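Local coordinates for protein Pcdhgc3 (Mus musculus, PDB 4ZI8) that probably serves as a calcium-dependent cell-adhesion protein and may help establish and maintain specific neuronal connections, here as its first three extracellular cadherin repeats, at residues V174-R177 with T181-A184. Residues are numbered along the deposited sequence; the frame is centred on the assembly and turned at random.
Sequences VQTR and TKYA
Arg177 reaches back across Thr181 to lie against the ring of Tyr183. Its CB and CG skirt Thr181, each near both the carbonyl O and OG1; Arg177 CD comes closer, 3.3 Å from Thr181 OG1. With the chain extended from CG to NE (chi2 180°, chi3 -178°), NE is carried to the CD1 side of the tyrosine. Arg177 CZ then sits 3.4 Å from Tyr183 CD1, which lies over one face of the guanidinium, offset toward its rim, with the guanidinium and ring planes 25° apart. At the tip the two nitrogens part: Arg177 NH1 donates to Thr181 OG1 at 3.0 Å, almost exactly in the guanidinium plane, while NH2 passes near Tyr183 CB and bonds to Ser148 and to Asn320 of the second subunit. Thr181 OG1 also bonds to Asp179 in the turn, so one hydroxyl links the turn to the arginine and helps fix its rotation. Arg177 and Thr181 flank the turn of the beta hairpin of strands 170-176 and 182-188 in the second cadherin repeat, an antiparallel pair in one sheet of its Greek-key sandwich. Gln175 and Tyr183 form the hydrogen-bonded pair: Gln175 N gives a nearly straight bond to Tyr183 O (2.8 Å), and the return bond from Tyr183 N to Gln175 O is longer, 3.2 Å. Nearer the turn, Arg177 N donates to Thr181 O at 2.8 Å. Gln175 CB makes a CH-pi contact 3.9 Å from the centroid of the Tyr183 ring, over its face; the bend at chi2 then turns the amide away toward Glu185, to which NE2 is bonded. On the other face of the sheet, Lys182 runs beside Thr176 and Lys182 NZ donates to Thr176 OG1 at 2.8 Å.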
loop_
_atom_site.group_PDB
_atom_site.type_symbol
_atom_site.label_atom_id
_atom_site.label_comp_id
_atom_site.label_asym_id
_atom_site.label_seq_id
_atom_site.Cartn_x
_atom_site.Cartn_y
_atom_site.Cartn_z
ATOM N N VAL B 174 -12.877 8.012 14.190
ATOM C CA VAL B 174 -12.146 8.993 14.969
ATOM C C VAL B 174 -11.542 8.259 16.149
ATOM O O VAL B 174 -12.248 7.571 16.890
ATOM C CB VAL B 174 -13.045 10.144 15.427
ATOM C CG1 VAL B 174 -12.257 11.144 16.270
ATOM C CG2 VAL B 174 -13.639 10.843 14.220
ATOM N N GLN B 175 -10.228 8.349 16.291
ATOM C CA GLN B 175 -9.537 7.641 17.356
ATOM C C GLN B 175 -9.058 8.645 18.390
ATOM O O GLN B 175 -8.739 9.785 18.060
ATOM C CB GLN B 175 -8.357 6.836 16.806
ATOM C CG GLN B 175 -8.712 5.895 15.657
ATOM C CD GLN B 175 -9.567 4.729 16.112
ATOM O OE1 GLN B 175 -9.800 4.544 17.312
ATOM N NE2 GLN B 175 -10.041 3.936 15.158
ATOM N N THR B 176 -9.053 8.248 19.651
ATOM C CA THR B 176 -8.513 9.130 20.662
ATOM C C THR B 176 -7.225 8.506 21.184
ATOM O O THR B 176 -7.221 7.349 21.611
ATOM C CB THR B 176 -9.517 9.394 21.799
ATOM O OG1 THR B 176 -10.667 10.062 21.266
ATOM C CG2 THR B 176 -8.904 10.317 22.833
ATOM N N ARG B 177 -6.125 9.254 21.096
ATOM C CA ARG B 177 -4.837 8.769 21.581
ATOM C C ARG B 177 -4.793 8.811 23.100
ATOM O O ARG B 177 -5.677 9.393 23.730
ATOM C CB ARG B 177 -3.696 9.595 20.996
ATOM C CG ARG B 177 -3.618 9.570 19.476
ATOM C CD ARG B 177 -2.464 10.425 18.993
ATOM N NE ARG B 177 -2.353 10.497 17.545
ATOM C CZ ARG B 177 -2.676 11.563 16.821
ATOM N NH1 ARG B 177 -3.138 12.669 17.400
ATOM N NH2 ARG B 177 -2.533 11.523 15.505
ATOM N N THR B 181 -5.593 13.464 22.354
ATOM C CA THR B 181 -5.689 14.112 21.063
ATOM C C THR B 181 -6.421 13.173 20.136
ATOM O O THR B 181 -6.481 11.972 20.379
ATOM C CB THR B 181 -4.334 14.466 20.474
ATOM O OG1 THR B 181 -3.569 13.276 20.302
ATOM C CG2 THR B 181 -3.582 15.434 21.411
ATOM N N LYS B 182 -6.977 13.719 19.074
ATOM C CA LYS B 182 -7.783 12.910 18.208
ATOM C C LYS B 182 -7.316 13.050 16.794
ATOM O O LYS B 182 -6.959 14.161 16.346
ATOM C CB LYS B 182 -9.248 13.307 18.307
ATOM C CG LYS B 182 -9.855 13.151 19.692
ATOM C CD LYS B 182 -11.230 13.775 19.741
ATOM C CE LYS B 182 -11.789 13.780 21.151
ATOM N NZ LYS B 182 -12.249 12.411 21.509
ATOM N N TYR B 183 -7.353 11.920 16.091
ATOM C CA TYR B 183 -7.200 11.901 14.646
ATOM C C TYR B 183 -8.281 11.065 13.999
ATOM O O TYR B 183 -8.914 10.211 14.639
ATOM C CB TYR B 183 -5.848 11.346 14.246
ATOM C CG TYR B 183 -5.646 9.890 14.594
ATOM C CD1 TYR B 183 -5.252 9.503 15.876
ATOM C CD2 TYR B 183 -5.814 8.897 13.629
ATOM C CE1 TYR B 183 -5.048 8.173 16.184
ATOM C CE2 TYR B 183 -5.617 7.566 13.931
ATOM C CZ TYR B 183 -5.233 7.208 15.208
ATOM O OH TYR B 183 -5.032 5.873 15.498
ATOM N N ALA B 184 -8.472 11.312 12.714
ATOM C CA ALA B 184 -9.377 10.520 11.921
ATOM C C ALA B 184 -8.587 9.553 11.010
ATOM O O ALA B 184 -7.420 9.801 10.688
ATOM C CB ALA B 184 -10.262 11.428 11.105
#